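Prolyl 4-hydroxylase alpha subunit Fe(2+) 2OG dioxygenase domain-containing protein (Burkholderia ambifaria, PDB 3W21) binds a zinc ion and 2-oxoglutarate in a jelly-roll (double-stranded beta-helix) core and is probably a dioxygenase that would work with Fe(2+). Local coordinates at residues A7-F12 against D33-I38; T110-L115 against R256-F261; P175-G180 against F240-L245; F181-G186 against L230-G235. All blocks are in the same frame, centred on the assembly; numbering follows the deposited sequence.

Contact 1 (A7-F12 against D33-I38); sequences AQLMRF and DEADAI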
# COMPACT_ATOMS: atom_id res chain seq x y z
N ALA A 7 22.51 22.85 -21.85
CA ALA A 7 22.49 22.70 -20.40
C ALA A 7 23.28 23.84 -19.75
O ALA A 7 24.35 24.27 -20.26
CB ALA A 7 23.10 21.36 -20.03
N GLN A 8 22.74 24.35 -18.65
CA GLN A 8 23.46 25.26 -17.75
C GLN A 8 23.76 24.48 -16.48
O GLN A 8 22.87 23.96 -15.81
CB GLN A 8 22.65 26.52 -17.41
CG GLN A 8 22.35 27.44 -18.61
CD GLN A 8 23.64 27.97 -19.33
OE1 GLN A 8 24.61 28.39 -18.70
NE2 GLN A 8 23.61 28.00 -20.68
N LEU A 9 25.02 24.39 -16.12
CA LEU A 9 25.39 23.68 -14.91
C LEU A 9 25.80 24.71 -13.85
O LEU A 9 26.72 25.51 -14.10
CB LEU A 9 26.52 22.70 -15.28
CG LEU A 9 27.01 21.65 -14.34
CD1 LEU A 9 27.48 20.43 -15.14
CD2 LEU A 9 28.12 22.18 -13.44
N MSE A 10 25.14 24.68 -12.68
CA MSE A 10 25.33 25.64 -11.60
C MSE A 10 25.97 24.96 -10.43
O MSE A 10 25.55 23.87 -9.97
CB MSE A 10 24.01 26.27 -11.11
CG MSE A 10 23.44 27.45 -11.91
SE MSE A 10 22.47 26.75 -13.46
CE MSE A 10 21.54 25.18 -12.82
N ARG A 11 26.98 25.61 -9.87
CA ARG A 11 27.57 25.24 -8.56
C ARG A 11 27.58 26.48 -7.74
O ARG A 11 27.83 27.58 -8.29
CB ARG A 11 29.02 24.82 -8.69
CG ARG A 11 29.35 23.49 -9.34
CD ARG A 11 30.26 22.65 -8.41
NE ARG A 11 29.51 21.50 -7.84
CZ ARG A 11 28.94 21.46 -6.64
NH1 ARG A 11 29.08 22.54 -5.87
NH2 ARG A 11 28.22 20.37 -6.22
N PHE A 12 27.31 26.37 -6.43
CA PHE A 12 27.23 27.53 -5.53
C PHE A 12 28.47 28.40 -5.69
O PHE A 12 29.59 27.88 -5.73
CB PHE A 12 27.19 27.13 -4.05
CG PHE A 12 25.89 26.49 -3.66
CD1 PHE A 12 24.69 27.25 -3.63
CD2 PHE A 12 25.84 25.14 -3.37
CE1 PHE A 12 23.50 26.64 -3.31
CE2 PHE A 12 24.60 24.51 -3.10
CZ PHE A 12 23.45 25.27 -3.06
N ASP A 33 28.31 14.72 -7.48
CA ASP A 33 28.54 15.95 -6.70
C ASP A 33 29.44 16.94 -7.43
O ASP A 33 30.20 17.67 -6.82
CB ASP A 33 29.03 15.67 -5.26
CG ASP A 33 28.81 16.83 -4.36
OD1 ASP A 33 27.89 17.64 -4.62
OD2 ASP A 33 29.59 17.03 -3.41
N GLU A 34 29.31 16.99 -8.75
CA GLU A 34 30.07 17.94 -9.58
C GLU A 34 29.20 19.14 -9.94
O GLU A 34 29.67 20.07 -10.59
CB GLU A 34 30.50 17.25 -10.89
CG GLU A 34 31.71 16.38 -10.67
CD GLU A 34 31.96 15.46 -11.86
OE1 GLU A 34 31.29 15.64 -12.91
OE2 GLU A 34 32.79 14.54 -11.71
N ALA A 35 27.93 19.13 -9.51
CA ALA A 35 27.02 20.28 -9.79
C ALA A 35 25.92 20.29 -8.74
O ALA A 35 25.60 19.22 -8.15
CB ALA A 35 26.40 20.13 -11.21
N ASP A 36 25.29 21.44 -8.53
CA ASP A 36 24.24 21.52 -7.51
C ASP A 36 22.89 21.50 -8.19
O ASP A 36 21.96 20.97 -7.65
CB ASP A 36 24.44 22.72 -6.60
CG ASP A 36 25.79 22.66 -5.87
OD1 ASP A 36 25.96 21.70 -5.08
OD2 ASP A 36 26.68 23.53 -6.14
N ALA A 37 22.82 22.04 -9.38
CA ALA A 37 21.61 22.09 -10.17
C ALA A 37 22.00 22.17 -11.65
O ALA A 37 23.04 22.78 -11.99
CB ALA A 37 20.80 23.32 -9.79
N ILE A 38 21.21 21.54 -12.52
CA ILE A 38 21.44 21.67 -13.99
C ILE A 38 20.11 21.99 -14.69
O ILE A 38 19.12 21.36 -14.39
CB ILE A 38 22.02 20.40 -14.58
CG1 ILE A 38 23.38 20.12 -13.92
CG2 ILE A 38 22.16 20.51 -16.12
CD1 ILE A 38 24.01 18.84 -14.41
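Leu-9 with Ile-38 and Met-10 with Ala-37 are the paired residues where strand 4-10 runs antiparallel to strand 37-41, and the pairing closes in a classic beta bulge, Asp-36 and Ala-37 both facing Met-10. In the hydrogen-bonded pair, Met-10 N reaches Ala-37 O at 2.9 Å. Across the bulge Met-10 O takes two donors, Asp-36 N at 2.8 Å and, weakly, Ala-37 N at 3.3 Å. The Asp-36 side chain leaves the backbone toward segment 7-12 and becomes the hub of a salt-bridge network. Its OD2 lies over one face of the Arg-11 guanidinium, 2.6 Å from NH1, with the two planar groups turned 76° apart. The same oxygen accepts the N-H of Phe-12 on its anti side, with OD2 and Phe-12 N 2.9 Å apart. Bends at chi2 and chi3 carry the arginine past the Glu-34 carbonyl, so that NH2 also meets Asp-33 OD1 at 3.2 Å; Asp-33 itself ends helix 23-31 in a Schellman motif. On the face turned away from Met-10 and Ala-37, Leu-9 and Ile-38 lie side by side, Ile-38 reaching helix 23-31, while Leu-9 CD2 presses tightly on Ala-35 CB at 3.5 Å.

Contact 2 (T110-L115 against R256-F261); sequences TRFVRL and RTMGLF. With AKG (2-oxoglutaric acid), chain D.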
# COMPACT_ATOMS: atom_id res chain seq x y z
N THR A 110 4.66 7.51 -20.09
CA THR A 110 4.64 8.92 -20.36
C THR A 110 6.05 9.32 -20.89
O THR A 110 7.08 8.71 -20.51
CB THR A 110 4.27 9.58 -19.04
OG1 THR A 110 3.39 10.67 -19.26
CG2 THR A 110 5.51 9.94 -18.31
N ARG A 111 6.11 10.28 -21.80
CA ARG A 111 7.41 10.65 -22.38
C ARG A 111 8.30 11.28 -21.33
O ARG A 111 9.50 11.03 -21.30
CB ARG A 111 7.22 11.65 -23.48
CG ARG A 111 8.32 11.54 -24.50
CD ARG A 111 8.00 12.35 -25.72
NE ARG A 111 9.25 12.79 -26.36
CZ ARG A 111 9.29 13.60 -27.42
NH1 ARG A 111 8.15 14.06 -27.94
NH2 ARG A 111 10.45 13.96 -27.93
N PHE A 112 7.68 12.05 -20.42
CA PHE A 112 8.42 12.52 -19.21
C PHE A 112 9.11 11.35 -18.50
O PHE A 112 10.29 11.41 -18.31
CB PHE A 112 7.53 13.33 -18.24
CG PHE A 112 8.29 13.88 -17.03
CD1 PHE A 112 9.26 14.85 -17.18
CD2 PHE A 112 8.03 13.39 -15.77
CE1 PHE A 112 9.98 15.31 -16.08
CE2 PHE A 112 8.76 13.84 -14.66
CZ PHE A 112 9.71 14.82 -14.82
N VAL A 113 8.39 10.32 -18.05
CA VAL A 113 9.06 9.23 -17.29
C VAL A 113 10.08 8.49 -18.16
O VAL A 113 11.21 8.16 -17.70
CB VAL A 113 8.09 8.22 -16.63
CG1 VAL A 113 8.88 7.05 -16.05
CG2 VAL A 113 7.22 8.89 -15.57
N ARG A 114 9.73 8.31 -19.43
CA ARG A 114 10.65 7.63 -20.35
C ARG A 114 11.95 8.40 -20.53
O ARG A 114 13.04 7.83 -20.70
CB ARG A 114 9.93 7.33 -21.69
CG ARG A 114 9.03 6.09 -21.62
CD ARG A 114 8.82 5.49 -23.00
NE ARG A 114 7.40 5.41 -23.40
CZ ARG A 114 6.68 4.29 -23.53
NH1 ARG A 114 7.20 3.08 -23.30
NH2 ARG A 114 5.40 4.37 -23.89
N LEU A 115 11.85 9.72 -20.46
CA LEU A 115 13.06 10.51 -20.52
C LEU A 115 14.14 9.91 -19.59
O LEU A 115 15.28 9.76 -19.98
CB LEU A 115 12.70 11.96 -20.21
CG LEU A 115 13.66 13.07 -20.47
CD1 LEU A 115 13.99 13.15 -21.96
CD2 LEU A 115 12.92 14.30 -19.99
N ARG A 256 2.57 25.40 -14.35
CA ARG A 256 2.41 23.95 -14.48
C ARG A 256 3.79 23.28 -14.65
O ARG A 256 4.63 23.75 -15.42
CB ARG A 256 1.48 23.62 -15.67
CG ARG A 256 0.02 23.93 -15.39
CD ARG A 256 -0.86 23.39 -16.49
NE ARG A 256 -0.57 24.00 -17.78
CZ ARG A 256 -0.64 23.33 -18.93
NH1 ARG A 256 -0.99 22.05 -18.91
NH2 ARG A 256 -0.36 23.94 -20.07
N THR A 257 4.01 22.21 -13.88
CA THR A 257 5.23 21.38 -13.96
C THR A 257 4.90 19.90 -13.82
O THR A 257 3.79 19.54 -13.42
CB THR A 257 6.26 21.70 -12.84
OG1 THR A 257 5.70 21.36 -11.57
CG2 THR A 257 6.72 23.19 -12.85
N MSE A 258 5.87 19.04 -14.14
CA MSE A 258 5.74 17.61 -13.98
C MSE A 258 7.02 17.24 -13.26
O MSE A 258 8.07 17.66 -13.74
CB MSE A 258 6.03 17.12 -15.41
CG MSE A 258 5.12 16.07 -15.91
SE MSE A 258 5.56 16.11 -17.85
CE MSE A 258 4.05 17.25 -18.16
N GLY A 259 7.00 16.37 -12.25
CA GLY A 259 8.26 16.14 -11.52
C GLY A 259 8.39 14.71 -11.03
O GLY A 259 7.42 13.98 -10.92
N LEU A 260 9.61 14.34 -10.67
CA LEU A 260 9.83 13.12 -9.93
C LEU A 260 11.19 13.26 -9.23
O LEU A 260 11.82 14.30 -9.35
CB LEU A 260 9.77 11.93 -10.89
CG LEU A 260 10.88 11.41 -11.83
CD1 LEU A 260 10.38 10.69 -13.11
CD2 LEU A 260 12.12 12.23 -12.07
N PHE A 261 11.59 12.24 -8.45
CA PHE A 261 12.87 12.23 -7.82
C PHE A 261 13.64 10.97 -8.20
O PHE A 261 13.06 9.95 -8.52
CB PHE A 261 12.66 12.25 -6.28
CG PHE A 261 12.05 13.54 -5.76
CD1 PHE A 261 12.89 14.57 -5.30
CD2 PHE A 261 10.67 13.70 -5.70
CE1 PHE A 261 12.37 15.72 -4.79
CE2 PHE A 261 10.12 14.88 -5.16
CZ PHE A 261 10.98 15.90 -4.71
C1 AKG D . 10.62 19.59 -6.05
O1 AKG D . 10.89 18.96 -4.99
O2 AKG D . 10.91 19.15 -7.19
C2 AKG D . 9.94 20.90 -5.89
O5 AKG D . 10.20 21.63 -4.93
C3 AKG D . 8.91 21.35 -6.89
C4 AKG D . 9.58 21.80 -8.19
C5 AKG D . 8.48 22.26 -9.13
O3 AKG D . 8.55 23.46 -9.49
O4 AKG D . 7.56 21.47 -9.49
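Phe-112 and Met-258 meet where helix segment 111-115 lies over strand segment 256-261, the two axes 9.7 Å apart at closest and their directions only 36° from parallel. The contact is apolar. Phe-112 CG stands anti to the backbone N (chi1 -177°), which sends the ring down from the helix onto the sheet. Selenomethionine Met-258 covers one face: its CB sits 4.1 Å from the ring centroid, almost on the normal, in a CH-pi contact. Its chain then slides back along the phenylalanine in the opposite direction, bringing SE to 3.4 Å from Phe-112 CB and into an oblique Met-aromatic contact with the ring. The Gly-259 backbone comes to the ring edge, where its C is 3.8 Å from Phe-112 CE2. Leu-260 CD1 completes the group, 3.9 Å from CE2 of Phe-112 and within looser reach of Val-113. Alternate residues of the strand face the cosubstrate instead: Thr-257 OG1 donates to 2-oxoglutarate O4 at 2.8 Å, and the Phe-261 ring approaches O1. Strand 255-265 thus separates helix from cosubstrate; strands 139-143 and 178-183 bond to it as neighbours, and Trp-51 of helix 48-53 and Phe-116 further along the helix flank Phe-112.

Contact 3 (P175-G180 against F240-L245); sequences PRQLGG and FQSKNL. With AKG (2-oxoglutaric acid), chain D.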
# COMPACT_ATOMS: atom_id res chain seq x y z
N PRO A 175 22.75 10.90 -0.32
CA PRO A 175 23.15 12.31 -0.33
C PRO A 175 23.02 12.97 -1.70
O PRO A 175 22.87 14.20 -1.76
CB PRO A 175 24.61 12.29 0.16
CG PRO A 175 25.06 10.87 0.04
CD PRO A 175 23.83 10.00 0.17
N ARG A 176 22.97 12.17 -2.76
CA ARG A 176 22.83 12.74 -4.10
C ARG A 176 21.37 12.59 -4.60
O ARG A 176 21.10 12.55 -5.79
CB ARG A 176 23.88 12.16 -5.06
CG ARG A 176 25.33 12.26 -4.52
CD ARG A 176 25.67 13.75 -4.14
NE ARG A 176 26.70 13.69 -3.10
CZ ARG A 176 26.92 14.60 -2.19
NH1 ARG A 176 27.89 14.40 -1.30
NH2 ARG A 176 26.20 15.71 -2.21
N GLN A 177 20.42 12.46 -3.68
CA GLN A 177 19.05 12.30 -4.19
C GLN A 177 18.75 13.50 -5.10
O GLN A 177 19.06 14.66 -4.73
CB GLN A 177 18.08 12.23 -3.02
CG GLN A 177 16.62 12.29 -3.49
CD GLN A 177 15.60 12.14 -2.35
OE1 GLN A 177 14.48 12.73 -2.40
NE2 GLN A 177 15.93 11.31 -1.35
N LEU A 178 18.15 13.26 -6.27
CA LEU A 178 17.82 14.37 -7.18
C LEU A 178 16.36 14.66 -7.33
O LEU A 178 15.59 13.73 -7.33
CB LEU A 178 18.33 13.98 -8.57
CG LEU A 178 19.84 14.05 -8.79
CD1 LEU A 178 20.85 14.56 -7.74
CD2 LEU A 178 20.35 13.19 -9.93
N GLY A 179 15.98 15.93 -7.47
CA GLY A 179 14.65 16.25 -7.97
C GLY A 179 14.81 16.60 -9.44
O GLY A 179 15.86 17.22 -9.84
N GLY A 180 13.78 16.24 -10.26
CA GLY A 180 13.83 16.63 -11.68
C GLY A 180 12.41 17.11 -11.99
O GLY A 180 11.41 16.38 -11.73
N PHE A 240 18.33 18.78 -9.76
CA PHE A 240 19.05 19.36 -8.62
C PHE A 240 19.13 18.39 -7.45
O PHE A 240 18.36 17.43 -7.38
CB PHE A 240 18.34 20.65 -8.17
CG PHE A 240 16.95 20.43 -7.58
CD1 PHE A 240 15.86 20.22 -8.40
CD2 PHE A 240 16.75 20.47 -6.18
CE1 PHE A 240 14.57 20.01 -7.89
CE2 PHE A 240 15.48 20.25 -5.67
CZ PHE A 240 14.40 20.05 -6.51
N GLN A 241 20.07 18.67 -6.52
CA GLN A 241 20.28 17.82 -5.35
C GLN A 241 19.21 18.28 -4.33
O GLN A 241 19.26 19.43 -3.81
CB GLN A 241 21.69 18.05 -4.81
CG GLN A 241 22.75 17.53 -5.78
CD GLN A 241 24.13 17.29 -5.15
OE1 GLN A 241 25.17 17.56 -5.77
NE2 GLN A 241 24.14 16.86 -3.90
N SER A 242 18.21 17.44 -4.12
CA SER A 242 16.99 17.86 -3.38
C SER A 242 17.20 17.90 -1.85
O SER A 242 16.33 18.40 -1.11
CB SER A 242 15.81 16.95 -3.74
OG SER A 242 16.12 15.60 -3.27
N LYS A 243 18.33 17.42 -1.36
CA LYS A 243 18.66 17.59 0.08
C LYS A 243 19.04 19.06 0.46
O LYS A 243 18.94 19.42 1.61
CB LYS A 243 19.76 16.61 0.48
CG LYS A 243 19.17 15.21 0.70
CD LYS A 243 20.27 14.23 1.17
CE LYS A 243 20.90 14.59 2.47
NZ LYS A 243 19.93 14.93 3.57
N ASN A 244 19.44 19.88 -0.51
CA ASN A 244 19.66 21.31 -0.26
C ASN A 244 18.35 22.02 -0.08
O ASN A 244 17.46 21.82 -0.86
CB ASN A 244 20.42 21.92 -1.42
CG ASN A 244 21.87 21.52 -1.36
OD1 ASN A 244 22.68 22.17 -0.73
ND2 ASN A 244 22.17 20.45 -1.91
N LEU A 245 18.23 22.82 0.97
CA LEU A 245 16.97 23.60 1.14
C LEU A 245 16.63 24.37 -0.14
O LEU A 245 17.50 24.89 -0.82
CB LEU A 245 17.14 24.59 2.27
CG LEU A 245 15.93 25.11 2.94
CD1 LEU A 245 15.19 23.93 3.54
CD2 LEU A 245 16.50 25.95 4.08
C1 AKG D . 10.62 19.59 -6.05
O1 AKG D . 10.89 18.96 -4.99
O2 AKG D . 10.91 19.15 -7.19
C2 AKG D . 9.94 20.90 -5.89
O5 AKG D . 10.20 21.63 -4.93
C3 AKG D . 8.91 21.35 -6.89
C4 AKG D . 9.58 21.80 -8.19
C5 AKG D . 8.48 22.26 -9.13
O3 AKG D . 8.55 23.46 -9.49
O4 AKG D . 7.56 21.47 -9.49
O HOH W 1 20.57 15.63 -2.61
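Gln-177 O is gripped by two donors, Ser-242 N at 3.0 Å and a water whose oxygen is 2.8 Å away, and the CA of Gln-241 adds a CA-H...O contact. The Ser-242 N-H comes in tilted 26° from the carbonyl plane. The water ties the loop ends together: it donates also to Pro-175 O at 2.8 Å from its oxygen, and accepts from Lys-243 N at 3.1 Å. It bridges the gap where strand 236-241 gives way to the type I turn from Gln-241 to Asn-244. Deeper in the jelly-roll sheet the two strands pair antiparallel. Gly-179 N donates to Phe-240 O at 2.8 Å, and Phe-240 N returns the bond to Gly-179 O at 2.9 Å. The Phe-240 ring folds back over this partner because CG sits between the backbone N and carbonyl carbon (chi1 67°), and one of its faces has Gly-179 N 4.3 Å above its centre. The ring's edge points at the cosubstrate, with CZ 3.7 Å from 2-oxoglutarate O2, and it also packs edge-to-face with the zinc ligand His-246. Beyond the pairing, Ser-242 OG is bonded to the backbone O of Asp-157, another zinc ligand, while Lys-243 NZ forms a salt bridge with Asp-158. With Gln-177 O and Pro-175 O bridged by one water to Lys-243 N, the turn is probably held firmly; the serine probably helps to position Asp-157, and Phe-240 lines the metal and cosubstrate pocket with a hydrocarbon ring.

Contact 4 (F181-G186 against L230-G235); sequences FLTIQG and LKPQPG. With AKG (2-oxoglutaric acid), chain D.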
# COMPACT_ATOMS: atom_id res chain seq x y z
N PHE A 181 12.32 18.32 -12.54
CA PHE A 181 11.03 18.80 -12.96
C PHE A 181 11.13 19.56 -14.28
O PHE A 181 12.02 20.37 -14.47
CB PHE A 181 10.28 19.60 -11.87
CG PHE A 181 10.90 20.95 -11.49
CD1 PHE A 181 10.52 22.14 -12.15
CD2 PHE A 181 11.88 21.05 -10.48
CE1 PHE A 181 11.06 23.39 -11.78
CE2 PHE A 181 12.45 22.31 -10.12
CZ PHE A 181 12.03 23.49 -10.75
N LEU A 182 10.17 19.28 -15.15
CA LEU A 182 10.04 19.93 -16.44
C LEU A 182 8.98 20.99 -16.28
O LEU A 182 7.87 20.69 -15.83
CB LEU A 182 9.55 18.87 -17.44
CG LEU A 182 9.17 19.35 -18.82
CD1 LEU A 182 10.31 20.19 -19.38
CD2 LEU A 182 8.79 18.12 -19.70
N THR A 183 9.29 22.22 -16.65
CA THR A 183 8.29 23.30 -16.61
C THR A 183 7.48 23.28 -17.92
O THR A 183 8.07 23.21 -19.01
CB THR A 183 8.96 24.69 -16.38
OG1 THR A 183 9.56 24.73 -15.05
CG2 THR A 183 7.91 25.76 -16.39
N ILE A 184 6.16 23.34 -17.77
CA ILE A 184 5.27 23.31 -18.91
C ILE A 184 4.66 24.69 -19.17
O ILE A 184 4.58 25.07 -20.31
CB ILE A 184 4.11 22.28 -18.75
CG1 ILE A 184 4.63 20.85 -18.78
CG2 ILE A 184 3.07 22.47 -19.89
CD1 ILE A 184 5.55 20.50 -19.93
N GLN A 185 4.23 25.39 -18.10
CA GLN A 185 3.70 26.75 -18.15
C GLN A 185 4.18 27.54 -16.93
O GLN A 185 4.10 27.05 -15.76
CB GLN A 185 2.14 26.72 -18.24
CG GLN A 185 1.45 28.08 -18.05
CD GLN A 185 -0.09 28.07 -18.06
OE1 GLN A 185 -0.68 28.97 -18.63
NE2 GLN A 185 -0.72 27.09 -17.42
N GLY A 186 4.71 28.73 -17.20
CA GLY A 186 5.35 29.58 -16.20
C GLY A 186 4.37 30.66 -15.78
O GLY A 186 3.49 31.01 -16.57
N LEU A 230 17.05 30.33 -9.45
CA LEU A 230 16.77 29.70 -10.71
C LEU A 230 15.44 30.26 -11.23
O LEU A 230 14.52 30.57 -10.46
CB LEU A 230 16.71 28.16 -10.57
CG LEU A 230 18.03 27.47 -10.25
CD1 LEU A 230 17.76 26.03 -9.98
CD2 LEU A 230 19.04 27.63 -11.39
N LYS A 231 15.38 30.45 -12.54
CA LYS A 231 14.12 30.81 -13.20
C LYS A 231 13.83 29.88 -14.40
O LYS A 231 13.94 30.28 -15.55
CB LYS A 231 14.24 32.27 -13.64
CG LYS A 231 13.29 33.27 -13.04
CD LYS A 231 13.61 33.68 -11.62
CE LYS A 231 13.16 35.12 -11.38
NZ LYS A 231 12.31 35.35 -10.17
N PRO A 232 13.40 28.63 -14.15
CA PRO A 232 13.27 27.78 -15.28
C PRO A 232 12.04 28.17 -16.10
O PRO A 232 11.02 28.66 -15.54
CB PRO A 232 13.17 26.38 -14.67
CG PRO A 232 12.60 26.60 -13.34
CD PRO A 232 13.06 27.97 -12.89
N GLN A 233 12.22 28.01 -17.41
CA GLN A 233 11.29 28.48 -18.47
C GLN A 233 10.51 27.30 -19.04
O GLN A 233 10.98 26.18 -18.95
CB GLN A 233 12.11 29.16 -19.59
CG GLN A 233 12.78 30.48 -19.14
CD GLN A 233 11.76 31.44 -18.52
OE1 GLN A 233 11.70 31.65 -17.31
NE2 GLN A 233 10.92 32.01 -19.36
N PRO A 234 9.32 27.53 -19.64
CA PRO A 234 8.63 26.39 -20.24
C PRO A 234 9.55 25.62 -21.21
O PRO A 234 10.33 26.19 -21.91
CB PRO A 234 7.44 27.06 -20.96
CG PRO A 234 7.13 28.23 -20.06
CD PRO A 234 8.48 28.76 -19.66
N GLY A 235 9.50 24.30 -21.16
CA GLY A 235 10.39 23.46 -21.97
C GLY A 235 11.67 23.07 -21.26
O GLY A 235 12.36 22.16 -21.70
C1 AKG D . 10.62 19.59 -6.05
O1 AKG D . 10.89 18.96 -4.99
O2 AKG D . 10.91 19.15 -7.19
C2 AKG D . 9.94 20.90 -5.89
O5 AKG D . 10.20 21.63 -4.93
C3 AKG D . 8.91 21.35 -6.89
C4 AKG D . 9.58 21.80 -8.19
C5 AKG D . 8.48 22.26 -9.13
O3 AKG D . 8.55 23.46 -9.49
O4 AKG D . 7.56 21.47 -9.49
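The Phe-181 ring is shared between Pro-232 and the cosubstrate: C4 of 2-oxoglutarate lies over one face, 3.3 Å above the plane and offset toward the rim, while Pro-232 CG meets CE1 obliquely at 3.9 Å. Strand 178-183 supplies this inner wall of the jelly-roll barrel of 2-oxoglutarate dioxygenases, and the proline-rich loop leading into strand 236-241 packs against it. The chi1 of 68° turns the Phe-181 ring across the aliphatic part of the ligand. Two residues on, Thr-183 points at the loop and crosses Pro-232 at about a right angle, OG1 coming to 4.0 Å from Pro-232 CG and CB to 3.6 Å from Gln-233 O. Its carbonyl O takes the single direct hydrogen bond between the segments, from Gly-235 N at 2.8 Å, the N-H arriving 26° off the plane of the carbonyl. After Thr-183 the strand turns a corner, and Ile-184 and Gln-185 form a classic beta bulge opposite Arg-256. Pro-234 packs under that corner, CB 3.5 Å from Ile-184 O, and at the far end of the loop Leu-182 CD1 rests 3.7 Å from Gly-235 O.

How the contacts relate
Contacts 2, 3 and 4 are buried and all reach 2-oxoglutarate; contact 1 is only partly buried, with the Ala-37 side chain about 11 Å from the ligand. Charge dominates at contact 1, backbone bonds and a water at contact 3, and apolar packing at contact 2, with contact 4 mixing proline packing and one backbone bond. Contacts 3 and 4 share strand 178-183, which is hydrogen-bonded along strand 255-265 of contact 2; there, Leu-260 O faces Gly-180 N. Strands 37-41 and 236-241 are likewise neighbours, linking contact 1 to contact 3 through Asp-36 O and Gln-241 N. Contacts 3 and 4 lie nested within the loop closed by contact 2.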